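Local coordinates for uncharacterized lipoprotein GfcB (Escherichia coli K12, PDB 2IN5) that is of unknown function but, as a lipoprotein homologous to group 4 capsule protein B, probably takes part in capsule-related processes at the membrane, at the interface of chains A and B. Coordinates in Å, arbitrary orientation; residue numbers count along the deposited sequence, not the author numbering. Chains: chain A/B, Hypothetical lipoprotein ymcC.

Contact 1: the interface of chains A and B. Residues chain A 6-8, 12; chain B 16, 34, 50-51.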
ATOM      1  N   GLN A   6      -4.003  -9.721 -11.499  1.00 36.02           N
ATOM      2  CA  GLN A   6      -2.764 -10.297 -10.978  1.00 34.78           C
ATOM      3  C   GLN A   6      -1.751  -9.158 -10.801  1.00 31.91           C
ATOM      4  O   GLN A   6      -1.268  -8.611 -11.784  1.00 31.70           O
ATOM      5  CB  GLN A   6      -2.241 -11.354 -11.970  1.00 34.37           C
ATOM      6  CG  GLN A   6      -1.162 -12.293 -11.437  1.00 35.15           C
ATOM      7  CD  GLN A   6      -1.570 -12.983 -10.145  1.00 38.57           C
ATOM      8  OE1 GLN A   6      -2.755 -13.238  -9.910  1.00 40.23           O
ATOM      9  NE2 GLN A   6      -0.589 -13.302  -9.308  1.00 38.64           N
ATOM     10  N   SER A   7      -1.447  -8.790  -9.561  1.00 31.72           N
ATOM     11  CA  SER A   7      -0.484  -7.711  -9.317  1.00 32.25           C
ATOM     12  C   SER A   7       0.935  -8.255  -9.323  1.00 32.98           C
ATOM     13  O   SER A   7       1.147  -9.456  -9.136  1.00 31.33           O
ATOM     14  CB  SER A   7      -0.740  -7.024  -7.967  1.00 30.26           C
ATOM     15  OG  SER A   7      -0.367  -7.852  -6.876  1.00 31.46           O
HETATM   16  N   MSE A   8       1.900  -7.363  -9.534  1.00 32.85           N
HETATM   17  CA  MSE A   8       3.304  -7.744  -9.547  1.00 30.83           C
HETATM   18  C   MSE A   8       3.745  -8.216  -8.182  1.00 29.44           C
HETATM   19  O   MSE A   8       4.568  -9.115  -8.057  1.00 31.97           O
HETATM   20  CB  MSE A   8       4.193  -6.568  -9.949  1.00 33.01           C
HETATM   21  CG  MSE A   8       4.092  -6.121 -11.389  1.00 35.96           C
HETATM   22 SE   MSE A   8       5.671  -5.099 -11.788  1.00 48.48          SE
HETATM   23  CE  MSE A   8       5.376  -4.701 -13.636  1.00 42.98           C
ATOM     24  N   PHE A  12       5.426 -11.942  -7.969  1.00 35.47           N
ATOM     25  CA  PHE A  12       6.815 -12.091  -7.567  1.00 34.70           C
ATOM     26  C   PHE A  12       6.961 -12.574  -6.136  1.00 35.52           C
ATOM     27  O   PHE A  12       7.970 -13.174  -5.783  1.00 35.68           O
ATOM     28  CB  PHE A  12       7.556 -10.771  -7.794  1.00 32.82           C
ATOM     29  CG  PHE A  12       7.837 -10.494  -9.244  1.00 32.50           C
ATOM     30  CD1 PHE A  12       9.031 -10.910  -9.823  1.00 34.55           C
ATOM     31  CD2 PHE A  12       6.879  -9.892 -10.047  1.00 33.40           C
ATOM     32  CE1 PHE A  12       9.267 -10.738 -11.188  1.00 35.85           C
ATOM     33  CE2 PHE A  12       7.099  -9.711 -11.420  1.00 35.28           C
ATOM     34  CZ  PHE A  12       8.299 -10.139 -11.990  1.00 37.05           C
TER
ATOM     35  N   LEU B  16      11.919  -1.661 -14.570  1.00 39.11           N
ATOM     36  CA  LEU B  16      11.083  -1.256 -15.692  1.00 39.64           C
ATOM     37  C   LEU B  16      11.255   0.183 -16.155  1.00 41.71           C
ATOM     38  O   LEU B  16      11.203   0.454 -17.351  1.00 42.01           O
ATOM     39  CB  LEU B  16       9.619  -1.478 -15.318  1.00 39.52           C
ATOM     40  CG  LEU B  16       9.239  -2.872 -14.819  1.00 38.15           C
ATOM     41  CD1 LEU B  16       7.974  -2.789 -14.012  1.00 38.79           C
ATOM     42  CD2 LEU B  16       9.084  -3.821 -15.991  1.00 37.42           C
ATOM     43  N   TYR B  34       1.303 -10.683 -15.241  1.00 35.35           N
ATOM     44  CA  TYR B  34       0.503  -9.794 -14.384  1.00 32.16           C
ATOM     45  C   TYR B  34      -0.288  -8.759 -15.180  1.00 28.54           C
ATOM     46  O   TYR B  34      -0.011  -8.493 -16.351  1.00 25.77           O
ATOM     47  CB  TYR B  34       1.367  -9.127 -13.291  1.00 28.89           C
ATOM     48  CG  TYR B  34       2.635  -8.501 -13.789  1.00 30.96           C
ATOM     49  CD1 TYR B  34       2.605  -7.318 -14.521  1.00 30.87           C
ATOM     50  CD2 TYR B  34       3.861  -9.152 -13.629  1.00 31.88           C
ATOM     51  CE1 TYR B  34       3.751  -6.811 -15.097  1.00 32.94           C
ATOM     52  CE2 TYR B  34       5.022  -8.649 -14.199  1.00 31.42           C
ATOM     53  CZ  TYR B  34       4.960  -7.486 -14.938  1.00 32.40           C
ATOM     54  OH  TYR B  34       6.081  -7.000 -15.565  1.00 34.58           O
ATOM     55  N   VAL B  50       1.799  -0.788 -15.182  1.00 26.36           N
ATOM     56  CA  VAL B  50       1.682  -2.132 -14.643  1.00 27.62           C
ATOM     57  C   VAL B  50       1.034  -2.100 -13.277  1.00 28.34           C
ATOM     58  O   VAL B  50       1.124  -1.109 -12.569  1.00 29.80           O
ATOM     59  CB  VAL B  50       3.059  -2.771 -14.487  1.00 28.13           C
ATOM     60  CG1 VAL B  50       3.773  -2.802 -15.823  1.00 28.23           C
ATOM     61  CG2 VAL B  50       3.871  -1.977 -13.469  1.00 30.02           C
ATOM     62  N   LEU B  51       0.406  -3.202 -12.896  1.00 27.66           N
ATOM     63  CA  LEU B  51      -0.245  -3.291 -11.601  1.00 26.86           C
ATOM     64  C   LEU B  51       0.761  -3.729 -10.550  1.00 27.23           C
ATOM     65  O   LEU B  51       1.278  -4.842 -10.602  1.00 30.18           O
ATOM     66  CB  LEU B  51      -1.406  -4.290 -11.675  1.00 26.53           C
ATOM     67  CG  LEU B  51      -2.159  -4.594 -10.377  1.00 26.32           C
ATOM     68  CD1 LEU B  51      -2.790  -3.312  -9.833  1.00 26.46           C
ATOM     69  CD2 LEU B  51      -3.218  -5.641 -10.636  1.00 24.25           C
TER
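A:Met8, a selenomethionine, has CG anti to its own carbonyl carbon (chi1 -70°) and an extended chain beyond it, which carries the side chain across the ring of B:Tyr34. In the tyrosine, CG lies between backbone N and carbonyl carbon (chi1 49°), which places the ring beside the selenomethionine, one face toward it. Both chains are copies of the GfcB/YjbF-family lipoprotein, and the contact joins an N-terminal segment of chain A to strand 46-55, helix 8-16 and a loop of chain B. CG of A:Met8 stands over the middle of the B:Tyr34 ring, 3.5 Å from its centroid, in a CH-pi contact. Further out, the selenium SE approaches B:Leu16 CD1 at 3.9 Å, the two side chains reaching toward each other tip to tip. B:Val50 borders the selenium with CG2, at 4.0 Å from SE, its side chain slanting across the methionine. The terminal methyl CE is modelled too close to B:Tyr34 and B:Val50, which makes its exact position doubtful. At the other end of the residue, A:Met8 N donates to the carbonyl O of B:Leu51 at 2.8 Å, with 159° at the hydrogen and the donor tilted from the carbonyl plane. This bond supplies an acceptor from the partner's strand to the first residue of helix 8-18. A:Ser7 packs against the same leucine: its CB is 3.7 Å from CG of B:Leu51, and its CA also borders the CD2 methyl. A:Phe12, one helical turn after A:Met8, presents its ring edge to the tyrosine, with CE2 3.6 Å from B:Tyr34 CE2 and that tyrosine carbon in the plane of the phenylalanine ring. Were B:Tyr34 an alanine, CG of A:Met8 would probably lose its aromatic face and the edge of A:Phe12 its tyrosine neighbour, leaving the selenomethionine chain freer to turn.

Contact 2: the interface of chains A and B. Residues chain A 5-6; chain B 35, 51, 54, 59, 61, 175.
A:Gln5 lies across strands 46-55 and 58-63 of chain B, and its side chain can be followed outward atom by atom. CB rests 3.8 Å from the CD2 methyl of B:Leu51 and also borders the hydroxyl of B:Ser35. CG, beside the backbone N (chi1 -36°), passes B:Gln175, whose amide oxygen OE1 is 4.0 Å from it. The chain then runs extended, delivering the carboxamide to B:Ser59. There NE2 donates to the hydroxyl OG of B:Ser59 at 2.6 Å, and the acceptor lies 5° out of the amide plane, well aligned with an N-H. NE2 also meets the CD1 methyl of B:Ile54 at 3.7 Å, the two side chains crossing at a slant. OE1 of A:Gln5 faces CZ2 of B:Trp61 at 3.7 Å, with amide and indole planes 65° apart, while B:Leu51 CD1 covers one face of that indole. The backbone of A:Gln6 is held by B:Ser35 through two groups: A:Gln6 N donates to the serine OG at 2.7 Å, and B:Ser35 N donates to A:Gln6 O at 2.8 Å, in the carbonyl plane. The serine hydroxyl sits beside its own backbone N, which lets one residue serve both ends of the glutamine's main chain. By this pairing and the carboxamide bond to B:Ser59, the site fixes the N-terminal arm of chain A against a loop and two strands of chain B, and would help hold the two chains together if this pair is the biological dimer.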
ATOM      1  N   GLN A   5      -7.552  -9.755 -10.791  1.00 45.00           N
ATOM      2  CA  GLN A   5      -6.382  -9.222 -11.463  1.00 39.96           C
ATOM      3  C   GLN A   5      -5.149  -9.866 -10.844  1.00 38.02           C
ATOM      4  O   GLN A   5      -5.232 -10.485  -9.784  1.00 36.27           O
ATOM      5  CB  GLN A   5      -6.306  -7.704 -11.282  1.00 38.08           C
ATOM      6  CG  GLN A   5      -7.644  -6.968 -11.285  1.00 34.98           C
ATOM      7  CD  GLN A   5      -7.478  -5.470 -10.998  1.00 31.61           C
ATOM      8  OE1 GLN A   5      -7.296  -4.665 -11.908  1.00 28.20           O
ATOM      9  NE2 GLN A   5      -7.517  -5.107  -9.725  1.00 28.75           N
ATOM     10  N   GLN A   6      -4.003  -9.721 -11.499  1.00 36.02           N
ATOM     11  CA  GLN A   6      -2.764 -10.297 -10.978  1.00 34.78           C
ATOM     12  C   GLN A   6      -1.751  -9.158 -10.801  1.00 31.91           C
ATOM     13  O   GLN A   6      -1.268  -8.611 -11.784  1.00 31.70           O
ATOM     14  CB  GLN A   6      -2.241 -11.354 -11.970  1.00 34.37           C
ATOM     15  CG  GLN A   6      -1.162 -12.293 -11.437  1.00 35.15           C
ATOM     16  CD  GLN A   6      -1.570 -12.983 -10.145  1.00 38.57           C
ATOM     17  OE1 GLN A   6      -2.755 -13.238  -9.910  1.00 40.23           O
ATOM     18  NE2 GLN A   6      -0.589 -13.302  -9.308  1.00 38.64           N
TER
ATOM     19  N   SER B  35      -1.313  -8.219 -14.537  1.00 29.22           N
ATOM     20  CA  SER B  35      -2.181  -7.232 -15.161  1.00 29.48           C
ATOM     21  C   SER B  35      -1.376  -6.012 -15.588  1.00 30.18           C
ATOM     22  O   SER B  35      -0.465  -5.576 -14.885  1.00 30.50           O
ATOM     23  CB  SER B  35      -3.278  -6.822 -14.179  1.00 27.26           C
ATOM     24  OG  SER B  35      -3.891  -7.970 -13.612  1.00 28.70           O
ATOM     25  N   LEU B  51       0.406  -3.202 -12.896  1.00 27.66           N
ATOM     26  CA  LEU B  51      -0.245  -3.291 -11.601  1.00 26.86           C
ATOM     27  C   LEU B  51       0.761  -3.729 -10.550  1.00 27.23           C
ATOM     28  O   LEU B  51       1.278  -4.842 -10.602  1.00 30.18           O
ATOM     29  CB  LEU B  51      -1.406  -4.290 -11.675  1.00 26.53           C
ATOM     30  CG  LEU B  51      -2.159  -4.594 -10.377  1.00 26.32           C
ATOM     31  CD1 LEU B  51      -2.790  -3.312  -9.833  1.00 26.46           C
ATOM     32  CD2 LEU B  51      -3.218  -5.641 -10.636  1.00 24.25           C
ATOM     33  N   ILE B  54      -2.455  -4.557  -4.683  1.00 25.98           N
ATOM     34  CA  ILE B  54      -3.835  -4.248  -4.388  1.00 27.20           C
ATOM     35  C   ILE B  54      -4.004  -4.241  -2.892  1.00 29.39           C
ATOM     36  O   ILE B  54      -3.429  -5.073  -2.198  1.00 31.22           O
ATOM     37  CB  ILE B  54      -4.780  -5.293  -5.000  1.00 27.54           C
ATOM     38  CG1 ILE B  54      -4.550  -5.375  -6.507  1.00 28.95           C
ATOM     39  CG2 ILE B  54      -6.231  -4.916  -4.713  1.00 26.85           C
ATOM     40  CD1 ILE B  54      -5.304  -6.496  -7.175  1.00 30.31           C
ATOM     41  N   SER B  59      -6.714  -0.853  -6.637  1.00 27.81           N
ATOM     42  CA  SER B  59      -5.607  -1.266  -7.480  1.00 28.01           C
ATOM     43  C   SER B  59      -4.626  -0.116  -7.655  1.00 28.19           C
ATOM     44  O   SER B  59      -5.000   0.967  -8.108  1.00 26.58           O
ATOM     45  CB  SER B  59      -6.130  -1.737  -8.843  1.00 28.49           C
ATOM     46  OG  SER B  59      -7.052  -2.794  -8.675  1.00 29.23           O
ATOM     47  N   TRP B  61      -1.500   1.111  -9.614  1.00 24.56           N
ATOM     48  CA  TRP B  61      -0.678   0.901 -10.781  1.00 24.46           C
ATOM     49  C   TRP B  61       0.631   1.683 -10.686  1.00 26.49           C
ATOM     50  O   TRP B  61       0.698   2.716 -10.022  1.00 26.87           O
ATOM     51  CB  TRP B  61      -1.465   1.302 -12.025  1.00 26.84           C
ATOM     52  CG  TRP B  61      -2.800   0.615 -12.099  1.00 29.49           C
ATOM     53  CD1 TRP B  61      -3.942   0.950 -11.417  1.00 32.20           C
ATOM     54  CD2 TRP B  61      -3.118  -0.557 -12.856  1.00 31.29           C
ATOM     55  NE1 TRP B  61      -4.950   0.058 -11.706  1.00 31.73           N
ATOM     56  CE2 TRP B  61      -4.472  -0.877 -12.586  1.00 32.06           C
ATOM     57  CE3 TRP B  61      -2.390  -1.371 -13.736  1.00 30.59           C
ATOM     58  CZ2 TRP B  61      -5.112  -1.976 -13.168  1.00 31.32           C
ATOM     59  CZ3 TRP B  61      -3.023  -2.461 -14.313  1.00 31.11           C
ATOM     60  CH2 TRP B  61      -4.375  -2.753 -14.025  1.00 32.51           C
ATOM     61  N   GLN B 175     -15.906  -6.974 -15.563  1.00 33.84           N
ATOM     62  CA  GLN B 175     -14.693  -6.198 -15.371  1.00 31.65           C
ATOM     63  C   GLN B 175     -14.498  -5.150 -16.453  1.00 29.93           C
ATOM     64  O   GLN B 175     -14.659  -5.440 -17.642  1.00 28.69           O
ATOM     65  CB  GLN B 175     -13.480  -7.128 -15.324  1.00 33.25           C
ATOM     66  CG  GLN B 175     -12.162  -6.455 -15.677  1.00 37.28           C
ATOM     67  CD  GLN B 175     -10.959  -7.274 -15.275  1.00 38.62           C
ATOM     68  OE1 GLN B 175     -10.496  -7.203 -14.136  1.00 41.69           O
ATOM     69  NE2 GLN B 175     -10.454  -8.073 -16.202  1.00 39.34           N
TER

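The C-alpha centres of contact 1 and contact 2 lie about 7 Å apart, and both include A:Gln6 and B:Leu51. Together they follow one continuous N-terminal stretch of chain A, from the extended arm in contact 2 to the start of helix 8-18 in contact 1, as it runs over strand 46-55 of chain B. Polar bonds dominate the first stretch and apolar packing the second. The two-fold symmetry repeats both with the chains exchanged, so each subunit lends its arm to the other; such reciprocal exchange suggests a dimer, although the structure alone does not prove one in the cell.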